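Local coordinates for lactate dehydrogenase, adjacent gene encodes predicted malate dehydrogenase (PDB 4ND2), which probably interconverts (S)-lactate and pyruvate with NAD(+)/NADH as cofactor, as a member of the LDH/MDH superfamily, at residues I77-I82 and I118-P123; N114-C119 and K141-A146. All coordinates share one frame; numbering follows the deposited sequence.

Contact 1. Residues I77-I82 and I118-P123. With A3D (3-acetylpyridine adenine dinucleotide), chain C; PYR (pyruvic acid), chain D.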
ATOM      1  N   ILE A  77      15.140  16.178   7.875  1.00 18.89           N
ATOM      2  CA  ILE A  77      15.852  15.015   8.393  1.00 18.96           C
ATOM      3  C   ILE A  77      17.349  15.216   8.155  1.00 19.27           C
ATOM      4  O   ILE A  77      17.789  15.362   7.012  1.00 19.17           O
ATOM      5  CB  ILE A  77      15.367  13.704   7.740  1.00 18.86           C
ATOM      6  CG1 ILE A  77      13.842  13.586   7.854  1.00 18.82           C
ATOM      7  CG2 ILE A  77      16.036  12.506   8.398  1.00 18.98           C
ATOM      8  CD1 ILE A  77      13.246  12.424   7.092  1.00 18.82           C
ATOM      9  N   ILE A  78      18.120  15.234   9.241  1.00 19.47           N
ATOM     10  CA  ILE A  78      19.552  15.542   9.181  1.00 19.59           C
ATOM     11  C   ILE A  78      20.390  14.268   9.212  1.00 19.70           C
ATOM     12  O   ILE A  78      20.441  13.569  10.226  1.00 19.35           O
ATOM     13  CB  ILE A  78      19.982  16.470  10.341  1.00 19.71           C
ATOM     14  CG1 ILE A  78      19.080  17.706  10.393  1.00 19.84           C
ATOM     15  CG2 ILE A  78      21.444  16.881  10.185  1.00 19.71           C
ATOM     16  CD1 ILE A  78      19.383  18.656  11.534  1.00 20.06           C
ATOM     17  N   THR A  79      21.047  13.978   8.092  1.00 19.83           N
ATOM     18  CA  THR A  79      21.923  12.817   7.970  1.00 20.31           C
ATOM     19  C   THR A  79      23.389  13.214   7.763  1.00 20.56           C
ATOM     20  O   THR A  79      24.258  12.346   7.728  1.00 20.66           O
ATOM     21  CB  THR A  79      21.500  11.919   6.788  1.00 20.50           C
ATOM     22  OG1 THR A  79      21.980  12.471   5.555  1.00 21.11           O
ATOM     23  CG2 THR A  79      19.989  11.778   6.724  1.00 20.31           C
ATOM     24  N   ALA A  80      23.658  14.513   7.640  1.00 20.68           N
ATOM     25  CA  ALA A  80      24.991  15.004   7.283  1.00 20.87           C
ATOM     26  C   ALA A  80      26.032  14.582   8.311  1.00 21.17           C
ATOM     27  O   ALA A  80      25.786  14.638   9.516  1.00 21.49           O
ATOM     28  CB  ALA A  80      24.978  16.517   7.138  1.00 20.94           C
ATOM     29  N   SER A  81      27.194  14.160   7.824  1.00 21.41           N
ATOM     30  CA  SER A  81      28.241  13.624   8.680  1.00 21.75           C
ATOM     31  C   SER A  81      29.595  13.647   7.985  1.00 22.29           C
ATOM     32  O   SER A  81      29.672  13.568   6.756  1.00 21.61           O
ATOM     33  CB  SER A  81      27.901  12.182   9.065  1.00 21.73           C
ATOM     34  OG  SER A  81      28.949  11.571   9.798  1.00 21.82           O
ATOM     35  N   ILE A  82      30.656  13.746   8.784  1.00 22.88           N
ATOM     36  CA  ILE A  82      32.023  13.590   8.285  1.00 23.78           C
ATOM     37  C   ILE A  82      32.212  12.149   7.801  1.00 24.98           C
ATOM     38  O   ILE A  82      31.534  11.247   8.286  1.00 25.25           O
ATOM     39  CB  ILE A  82      33.083  13.943   9.356  1.00 23.54           C
ATOM     40  CG1 ILE A  82      33.037  12.965  10.542  1.00 23.61           C
ATOM     41  CG2 ILE A  82      32.892  15.376   9.834  1.00 23.35           C
ATOM     42  CD1 ILE A  82      34.121  13.211  11.570  1.00 23.75           C
ATOM     43  N   ILE A 118      14.196  15.965  12.516  1.00 19.02           N
ATOM     44  CA  ILE A 118      14.595  14.626  12.950  1.00 19.02           C
ATOM     45  C   ILE A 118      16.089  14.434  12.677  1.00 19.42           C
ATOM     46  O   ILE A 118      16.508  14.344  11.522  1.00 19.43           O
ATOM     47  CB  ILE A 118      13.801  13.527  12.211  1.00 18.94           C
ATOM     48  CG1 ILE A 118      12.292  13.705  12.432  1.00 18.92           C
ATOM     49  CG2 ILE A 118      14.246  12.144  12.672  1.00 18.97           C
ATOM     50  CD1 ILE A 118      11.429  12.954  11.436  1.00 18.75           C
ATOM     51  N   CYS A 119      16.888  14.378  13.739  1.00 19.67           N
ATOM     52  CA  CYS A 119      18.327  14.157  13.610  1.00 19.74           C
ATOM     53  C   CYS A 119      18.653  12.673  13.517  1.00 19.67           C
ATOM     54  O   CYS A 119      18.060  11.858  14.223  1.00 19.60           O
ATOM     55  CB  CYS A 119      19.073  14.762  14.798  1.00 20.14           C
ATOM     56  SG  CYS A 119      18.910  16.551  14.920  0.50 20.61           S
ATOM     57  N   ILE A 120      19.582  12.331  12.627  1.00 19.33           N
ATOM     58  CA  ILE A 120      20.129  10.975  12.529  1.00 19.46           C
ATOM     59  C   ILE A 120      21.643  10.968  12.797  1.00 19.62           C
ATOM     60  O   ILE A 120      22.176   9.991  13.317  1.00 19.40           O
ATOM     61  CB  ILE A 120      19.824  10.343  11.152  1.00 19.69           C
ATOM     62  CG1 ILE A 120      18.307  10.321  10.913  1.00 19.82           C
ATOM     63  CG2 ILE A 120      20.413   8.938  11.061  1.00 19.57           C
ATOM     64  CD1 ILE A 120      17.886   9.721   9.592  1.00 20.07           C
ATOM     65  N   THR A 121      22.318  12.062  12.444  1.00 19.94           N
ATOM     66  CA  THR A 121      23.764  12.227  12.648  1.00 20.11           C
ATOM     67  C   THR A 121      24.237  11.782  14.034  1.00 20.12           C
ATOM     68  O   THR A 121      23.674  12.202  15.046  1.00 20.18           O
ATOM     69  CB  THR A 121      24.161  13.705  12.450  1.00 20.27           C
ATOM     70  OG1 THR A 121      23.659  14.171  11.191  1.00 20.13           O
ATOM     71  CG2 THR A 121      25.673  13.879  12.492  1.00 20.42           C
ATOM     72  N   ASN A 122      25.270  10.937  14.064  1.00 20.22           N
ATOM     73  CA  ASN A 122      25.854  10.447  15.320  1.00 20.31           C
ATOM     74  C   ASN A 122      26.956  11.368  15.848  1.00 20.63           C
ATOM     75  O   ASN A 122      27.579  12.094  15.065  1.00 20.96           O
ATOM     76  CB  ASN A 122      26.429   9.035  15.146  1.00 20.16           C
ATOM     77  CG  ASN A 122      25.434   7.942  15.497  1.00 20.05           C
ATOM     78  OD1 ASN A 122      24.685   8.057  16.468  1.00 19.87           O
ATOM     79  ND2 ASN A 122      25.442   6.862  14.722  1.00 19.78           N
ATOM     80  N   PRO A 123      27.206  11.343  17.174  1.00 20.67           N
ATOM     81  CA  PRO A 123      26.512  10.570  18.216  1.00 20.64           C
ATOM     82  C   PRO A 123      25.131  11.152  18.525  1.00 20.60           C
ATOM     83  O   PRO A 123      25.019  12.287  18.992  1.00 20.49           O
ATOM     84  CB  PRO A 123      27.442  10.690  19.425  1.00 20.73           C
ATOM     85  CG  PRO A 123      28.156  11.976  19.219  1.00 20.75           C
ATOM     86  CD  PRO A 123      28.322  12.129  17.734  1.00 20.69           C
TER
HETATM   87  PA  A3D C 401      27.425   8.930   4.399  1.00 18.76           P
HETATM   88  O1A A3D C 401      26.999   7.897   3.393  1.00 18.38           O
HETATM   89  O2A A3D C 401      28.891   9.224   4.581  1.00 18.66           O
HETATM   90  O5B A3D C 401      26.682  10.307   4.056  1.00 19.04           O
HETATM   91  C5B A3D C 401      27.000  11.533   4.703  1.00 19.41           C
HETATM   92  C4B A3D C 401      26.674  12.658   3.733  1.00 19.75           C
HETATM   93  O4B A3D C 401      26.729  13.916   4.408  1.00 20.06           O
HETATM   94  C3B A3D C 401      27.661  12.730   2.567  1.00 20.03           C
HETATM   95  O3B A3D C 401      26.984  12.591   1.314  1.00 20.06           O
HETATM   96  C2B A3D C 401      28.311  14.095   2.701  1.00 20.08           C
HETATM   97  O2B A3D C 401      28.598  14.727   1.451  1.00 20.41           O
HETATM   98  C1B A3D C 401      27.275  14.866   3.496  1.00 20.08           C
HETATM   99  N9A A3D C 401      27.826  16.047   4.193  1.00 19.99           N
HETATM  100  C8A A3D C 401      29.035  16.183   4.772  1.00 19.97           C
HETATM  101  N7A A3D C 401      29.162  17.424   5.304  1.00 20.10           N
HETATM  102  C5A A3D C 401      28.025  18.094   5.060  1.00 20.08           C
HETATM  103  C6A A3D C 401      27.493  19.441   5.343  1.00 20.25           C
HETATM  104  N6A A3D C 401      28.233  20.356   6.016  1.00 20.58           N
HETATM  105  N1A A3D C 401      26.242  19.724   4.907  1.00 20.31           N
HETATM  106  C2A A3D C 401      25.486  18.832   4.237  1.00 20.28           C
HETATM  107  N3A A3D C 401      25.912  17.590   3.947  1.00 19.97           N
HETATM  108  C4A A3D C 401      27.145  17.176   4.327  1.00 19.97           C
HETATM  109  O3  A3D C 401      26.844   8.586   5.867  1.00 18.57           O
HETATM  110  PN  A3D C 401      25.487   7.756   6.158  1.00 18.20           P
HETATM  111  O1N A3D C 401      25.789   6.289   6.036  1.00 17.85           O
HETATM  112  O2N A3D C 401      24.347   8.345   5.374  1.00 17.94           O
HETATM  113  O5D A3D C 401      25.249   8.115   7.706  1.00 17.91           O
HETATM  114  C5D A3D C 401      24.939   9.457   8.065  1.00 18.35           C
HETATM  115  C4D A3D C 401      24.982   9.661   9.575  1.00 18.80           C
HETATM  116  O4D A3D C 401      23.946   8.895  10.202  1.00 19.13           O
HETATM  117  C3D A3D C 401      26.295   9.218  10.215  1.00 18.92           C
HETATM  118  O3D A3D C 401      26.713  10.186  11.178  1.00 18.87           O
HETATM  119  C2D A3D C 401      25.954   7.925  10.918  1.00 19.07           C
HETATM  120  O2D A3D C 401      26.761   7.662  12.070  1.00 19.12           O
HETATM  121  C1D A3D C 401      24.508   8.182  11.304  1.00 19.13           C
HETATM  122  N1N A3D C 401      23.745   6.969  11.595  1.00 19.27           N
HETATM  123  C2N A3D C 401      23.000   6.946  12.710  1.00 19.36           C
HETATM  124  C3N A3D C 401      22.253   5.825  13.044  1.00 19.55           C
HETATM  125  C7N A3D C 401      21.419   5.800  14.288  1.00 19.80           C
HETATM  126  O7N A3D C 401      20.840   4.771  14.568  1.00 20.53           O
HETATM  127  C8N A3D C 401      21.296   7.020  15.149  1.00 19.66           C
HETATM  128  C4N A3D C 401      22.282   4.720  12.204  1.00 19.64           C
HETATM  129  C5N A3D C 401      23.056   4.767  11.054  1.00 19.52           C
HETATM  130  C6N A3D C 401      23.787   5.913  10.771  1.00 19.46           C
HETATM  131  C   PYR D 402      23.367   2.083  14.386  1.00 20.42           C
HETATM  132  O   PYR D 402      23.298   1.276  13.431  1.00 20.14           O
HETATM  133  OXT PYR D 402      22.747   1.874  15.452  1.00 20.09           O
HETATM  134  CA  PYR D 402      24.198   3.284  14.270  1.00 20.60           C
HETATM  135  O3  PYR D 402      24.086   4.179  15.092  1.00 20.23           O
HETATM  136  CB  PYR D 402      25.181   3.395  13.142  1.00 21.25           C
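Ile77 and Ile78 run parallel to Ile118 and Cys119 as neighbouring strand ends; their touching parts, 77-81 and 118-121, point 9° apart. Ile78 N donates to Ile118 O at 2.9 Å, and Ile78 O is gripped by two amides of the other segment: Ile120 N, 2.8 Å away and in the carbonyl plane, and Thr121 N, longer at 3.3 Å and tilted from it. That double grip falls where both strands give way to loops. With CG1 beside the backbone N (chi1 -53°), Ile77 CG2 stands anti to that N and meets the tip of Ile120, CG2 to CD1 3.6 Å, while Ile15 and Ile19 of helix 14-26 cover the pair. On the other face Ile78 CD1 reaches Cys119 SG. Beyond the strands, Thr121 OG1 donates to Ala80 O at 2.7 Å, a side-chain tie between the diverging loops. These loops then receive the ligands. Ala80 CB lies against the adenine, Ile120 CG2 against the ribose and ring of the acetylpyridine half, and Asn122 ND2 donates both to ribose O2D and, at 3.0 Å, to O3 of pyruvate, which Arg90, Arg153 and His177 also bind by hydrogen bonds. Parallel strand ends whose loops together cradle a dinucleotide are the signature of the Rossmann fold, here joined by the beta-alpha-beta crossover through helix 94-111.

Contact 2. Residues N114-C119 and K141-A146. With A3D (3-acetylpyridine adenine dinucleotide), chain C.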
ATOM      1  N   ASN A 114       9.925  26.599  11.231  1.00 25.80           N
ATOM      2  CA  ASN A 114       8.751  25.888  11.751  1.00 25.67           C
ATOM      3  C   ASN A 114       8.742  24.391  11.413  1.00 24.47           C
ATOM      4  O   ASN A 114       7.751  23.702  11.656  1.00 23.72           O
ATOM      5  CB  ASN A 114       7.470  26.539  11.223  1.00 26.58           C
ATOM      6  CG  ASN A 114       7.357  28.000  11.609  1.00 27.74           C
ATOM      7  OD1 ASN A 114       7.175  28.867  10.755  1.00 29.48           O
ATOM      8  ND2 ASN A 114       7.470  28.280  12.900  1.00 28.17           N
ATOM      9  N   ALA A 115       9.843  23.893  10.859  1.00 23.40           N
ATOM     10  CA  ALA A 115       9.939  22.491  10.464  1.00 22.51           C
ATOM     11  C   ALA A 115      10.090  21.577  11.676  1.00 21.82           C
ATOM     12  O   ALA A 115      10.635  21.975  12.705  1.00 21.39           O
ATOM     13  CB  ALA A 115      11.110  22.292   9.516  1.00 22.54           C
ATOM     14  N   PHE A 116       9.593  20.351  11.541  1.00 21.01           N
ATOM     15  CA  PHE A 116       9.857  19.293  12.509  1.00 20.41           C
ATOM     16  C   PHE A 116      11.194  18.664  12.140  1.00 19.99           C
ATOM     17  O   PHE A 116      11.347  18.142  11.036  1.00 20.26           O
ATOM     18  CB  PHE A 116       8.740  18.248  12.465  1.00 20.22           C
ATOM     19  CG  PHE A 116       8.884  17.148  13.481  1.00 20.19           C
ATOM     20  CD1 PHE A 116       8.913  17.440  14.839  1.00 20.22           C
ATOM     21  CD2 PHE A 116       8.964  15.820  13.084  1.00 20.09           C
ATOM     22  CE1 PHE A 116       9.032  16.430  15.780  1.00 20.08           C
ATOM     23  CE2 PHE A 116       9.082  14.806  14.021  1.00 20.06           C
ATOM     24  CZ  PHE A 116       9.115  15.112  15.370  1.00 20.18           C
ATOM     25  N   VAL A 117      12.163  18.729  13.047  1.00 19.58           N
ATOM     26  CA  VAL A 117      13.524  18.286  12.751  1.00 19.41           C
ATOM     27  C   VAL A 117      13.806  16.918  13.363  1.00 19.20           C
ATOM     28  O   VAL A 117      13.679  16.741  14.575  1.00 19.01           O
ATOM     29  CB  VAL A 117      14.570  19.297  13.260  1.00 19.46           C
ATOM     30  CG1 VAL A 117      15.986  18.785  13.013  1.00 19.55           C
ATOM     31  CG2 VAL A 117      14.360  20.651  12.593  1.00 19.44           C
ATOM     32  N   ILE A 118      14.196  15.965  12.516  1.00 19.02           N
ATOM     33  CA  ILE A 118      14.595  14.626  12.950  1.00 19.02           C
ATOM     34  C   ILE A 118      16.089  14.434  12.677  1.00 19.42           C
ATOM     35  O   ILE A 118      16.508  14.344  11.522  1.00 19.43           O
ATOM     36  CB  ILE A 118      13.801  13.527  12.211  1.00 18.94           C
ATOM     37  CG1 ILE A 118      12.292  13.705  12.432  1.00 18.92           C
ATOM     38  CG2 ILE A 118      14.246  12.144  12.672  1.00 18.97           C
ATOM     39  CD1 ILE A 118      11.429  12.954  11.436  1.00 18.75           C
ATOM     40  N   CYS A 119      16.888  14.378  13.739  1.00 19.67           N
ATOM     41  CA  CYS A 119      18.327  14.157  13.610  1.00 19.74           C
ATOM     42  C   CYS A 119      18.653  12.673  13.517  1.00 19.67           C
ATOM     43  O   CYS A 119      18.060  11.858  14.223  1.00 19.60           O
ATOM     44  CB  CYS A 119      19.073  14.762  14.798  1.00 20.14           C
ATOM     45  SG  CYS A 119      18.910  16.551  14.920  0.50 20.61           S
ATOM     46  N   LYS A 141       9.880  20.292  18.721  1.00 24.96           N
ATOM     47  CA  LYS A 141      10.028  20.229  17.266  1.00 24.65           C
ATOM     48  C   LYS A 141      11.396  19.701  16.822  1.00 23.91           C
ATOM     49  O   LYS A 141      11.688  19.667  15.624  1.00 24.10           O
ATOM     50  CB  LYS A 141       9.784  21.612  16.654  1.00 24.87           C
ATOM     51  CG  LYS A 141       8.377  22.157  16.865  1.00 25.26           C
ATOM     52  CD  LYS A 141       7.314  21.378  16.099  1.00 25.68           C
ATOM     53  CE  LYS A 141       7.364  21.632  14.600  1.00 26.03           C
ATOM     54  NZ  LYS A 141       6.966  23.021  14.237  1.00 26.43           N
ATOM     55  N   VAL A 142      12.226  19.291  17.780  1.00 23.00           N
ATOM     56  CA  VAL A 142      13.535  18.712  17.485  1.00 22.63           C
ATOM     57  C   VAL A 142      13.697  17.393  18.235  1.00 22.25           C
ATOM     58  O   VAL A 142      13.562  17.347  19.458  1.00 22.45           O
ATOM     59  CB  VAL A 142      14.686  19.659  17.887  1.00 22.58           C
ATOM     60  CG1 VAL A 142      16.037  19.030  17.560  1.00 22.55           C
ATOM     61  CG2 VAL A 142      14.537  21.007  17.195  1.00 22.76           C
ATOM     62  N   CYS A 143      13.983  16.325  17.497  1.00 21.81           N
ATOM     63  CA  CYS A 143      14.198  15.014  18.096  1.00 21.67           C
ATOM     64  C   CYS A 143      15.196  14.204  17.273  1.00 21.21           C
ATOM     65  O   CYS A 143      15.618  14.635  16.196  1.00 21.37           O
ATOM     66  CB  CYS A 143      12.873  14.262  18.219  1.00 21.78           C
ATOM     67  SG  CYS A 143      12.151  13.772  16.638  1.00 22.43           S
ATOM     68  N   GLY A 144      15.575  13.038  17.787  1.00 20.40           N
ATOM     69  CA  GLY A 144      16.541  12.175  17.115  1.00 20.07           C
ATOM     70  C   GLY A 144      15.999  10.788  16.835  1.00 19.62           C
ATOM     71  O   GLY A 144      15.320  10.202  17.678  1.00 19.28           O
ATOM     72  N   MET A 145      16.304  10.263  15.649  1.00 19.25           N
ATOM     73  CA  MET A 145      15.997   8.874  15.324  1.00 19.08           C
ATOM     74  C   MET A 145      17.018   7.971  15.995  1.00 19.04           C
ATOM     75  O   MET A 145      18.216   8.076  15.735  1.00 18.78           O
ATOM     76  CB  MET A 145      16.025   8.637  13.811  1.00 19.31           C
ATOM     77  CG  MET A 145      15.498   7.272  13.371  1.00 19.24           C
ATOM     78  SD  MET A 145      16.483   5.845  13.880  1.00 19.54           S
ATOM     79  CE  MET A 145      17.978   6.087  12.926  1.00 19.48           C
ATOM     80  N   ALA A 146      16.535   7.080  16.856  1.00 18.64           N
ATOM     81  CA  ALA A 146      17.381   6.052  17.451  1.00 18.49           C
ATOM     82  C   ALA A 146      16.535   4.911  17.993  1.00 18.32           C
ATOM     83  O   ALA A 146      16.720   3.761  17.608  1.00 18.38           O
ATOM     84  CB  ALA A 146      18.246   6.641  18.554  1.00 18.51           C
TER
HETATM   85  PA  A3D C 401      27.425   8.930   4.399  1.00 18.76           P
HETATM   86  O1A A3D C 401      26.999   7.897   3.393  1.00 18.38           O
HETATM   87  O2A A3D C 401      28.891   9.224   4.581  1.00 18.66           O
HETATM   88  O5B A3D C 401      26.682  10.307   4.056  1.00 19.04           O
HETATM   89  C5B A3D C 401      27.000  11.533   4.703  1.00 19.41           C
HETATM   90  C4B A3D C 401      26.674  12.658   3.733  1.00 19.75           C
HETATM   91  O4B A3D C 401      26.729  13.916   4.408  1.00 20.06           O
HETATM   92  C3B A3D C 401      27.661  12.730   2.567  1.00 20.03           C
HETATM   93  O3B A3D C 401      26.984  12.591   1.314  1.00 20.06           O
HETATM   94  C2B A3D C 401      28.311  14.095   2.701  1.00 20.08           C
HETATM   95  O2B A3D C 401      28.598  14.727   1.451  1.00 20.41           O
HETATM   96  C1B A3D C 401      27.275  14.866   3.496  1.00 20.08           C
HETATM   97  N9A A3D C 401      27.826  16.047   4.193  1.00 19.99           N
HETATM   98  C8A A3D C 401      29.035  16.183   4.772  1.00 19.97           C
HETATM   99  N7A A3D C 401      29.162  17.424   5.304  1.00 20.10           N
HETATM  100  C5A A3D C 401      28.025  18.094   5.060  1.00 20.08           C
HETATM  101  C6A A3D C 401      27.493  19.441   5.343  1.00 20.25           C
HETATM  102  N6A A3D C 401      28.233  20.356   6.016  1.00 20.58           N
HETATM  103  N1A A3D C 401      26.242  19.724   4.907  1.00 20.31           N
HETATM  104  C2A A3D C 401      25.486  18.832   4.237  1.00 20.28           C
HETATM  105  N3A A3D C 401      25.912  17.590   3.947  1.00 19.97           N
HETATM  106  C4A A3D C 401      27.145  17.176   4.327  1.00 19.97           C
HETATM  107  O3  A3D C 401      26.844   8.586   5.867  1.00 18.57           O
HETATM  108  PN  A3D C 401      25.487   7.756   6.158  1.00 18.20           P
HETATM  109  O1N A3D C 401      25.789   6.289   6.036  1.00 17.85           O
HETATM  110  O2N A3D C 401      24.347   8.345   5.374  1.00 17.94           O
HETATM  111  O5D A3D C 401      25.249   8.115   7.706  1.00 17.91           O
HETATM  112  C5D A3D C 401      24.939   9.457   8.065  1.00 18.35           C
HETATM  113  C4D A3D C 401      24.982   9.661   9.575  1.00 18.80           C
HETATM  114  O4D A3D C 401      23.946   8.895  10.202  1.00 19.13           O
HETATM  115  C3D A3D C 401      26.295   9.218  10.215  1.00 18.92           C
HETATM  116  O3D A3D C 401      26.713  10.186  11.178  1.00 18.87           O
HETATM  117  C2D A3D C 401      25.954   7.925  10.918  1.00 19.07           C
HETATM  118  O2D A3D C 401      26.761   7.662  12.070  1.00 19.12           O
HETATM  119  C1D A3D C 401      24.508   8.182  11.304  1.00 19.13           C
HETATM  120  N1N A3D C 401      23.745   6.969  11.595  1.00 19.27           N
HETATM  121  C2N A3D C 401      23.000   6.946  12.710  1.00 19.36           C
HETATM  122  C3N A3D C 401      22.253   5.825  13.044  1.00 19.55           C
HETATM  123  C7N A3D C 401      21.419   5.800  14.288  1.00 19.80           C
HETATM  124  O7N A3D C 401      20.840   4.771  14.568  1.00 20.53           O
HETATM  125  C8N A3D C 401      21.296   7.020  15.149  1.00 19.66           C
HETATM  126  C4N A3D C 401      22.282   4.720  12.204  1.00 19.64           C
HETATM  127  C5N A3D C 401      23.056   4.767  11.054  1.00 19.52           C
HETATM  128  C6N A3D C 401      23.787   5.913  10.771  1.00 19.46           C
HETATM  129  O   HOH W   1      10.067  24.163  14.493  1.00 24.93           O
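Lys141, Cys143 and Phe116 carry this contact between strand 116-119 and the edge strand 142-144, whose directions differ by 24°. Lys141 lies just before its strand, and its chain, bent at chi2, chi3 and chi4, curls back alongside the other segment until NZ donates to Asn114 O at 2.8 Å. The ammonium stands above the plane of that carbonyl, 52° out of it. A water donates to Ala115 O and more weakly accepts from the same NZ, which links the ammonium to a second carbonyl just before the strand. The backbone of Lys141 works too: its O takes Val117 N at 2.8 Å, almost straight, and also lies near CD1 of Phe116. Cys143 has SG between its backbone N and carbonyl carbon (chi1 68°), from where the sulfur approaches the Phe116 ring obliquely, 3.6 Å from CZ and 4.5 Å from the centroid. Ile118 CG1 borders the sulfur as well. Phe116 also stacks on Tyr247 and Cys143 touches Met243, both of helix 234-248, which covers this face. The parallel ladder continues with Cys143 N to Val117 O and Cys119 N to Cys143 O, and ends with Met145 N on Cys119 O at 2.8 Å. Past it, Met145 turns its CE to the acetyl group of the cofactor analogue, 3.6 Å from O7N. The pairing closes the beta-alpha-beta unit formed with helix 124-135, the last strand added to the six-stranded parallel sheet of the Rossmann-type NAD-binding domain.

How the contacts relate
Strand 116-119 lies between the other two strands: contact 1 joins one of its edges to strand 75-78, contact 2 the other to strand 142-144, and Ile118 and Cys119 belong to both. The centres of the two contacts lie about 10 Å apart. Packing bridges them at two places, with Ile78 CD1 3.7 Å from Val117 CG1 on the Cys119 face of the sheet and Ile120 CG1 4.1 Å from Met145 CB. Both reach the cofactor analogue at the C-terminal ends of their strands, contact 1 along much of its length and contact 2 at the acetylpyridine end through Met145. Pyruvate is held directly by Asn122 of contact 1, whereas the Met145 side chain stays about 7 Å from it and about 6 Å from that of His177, the predicted proton acceptor.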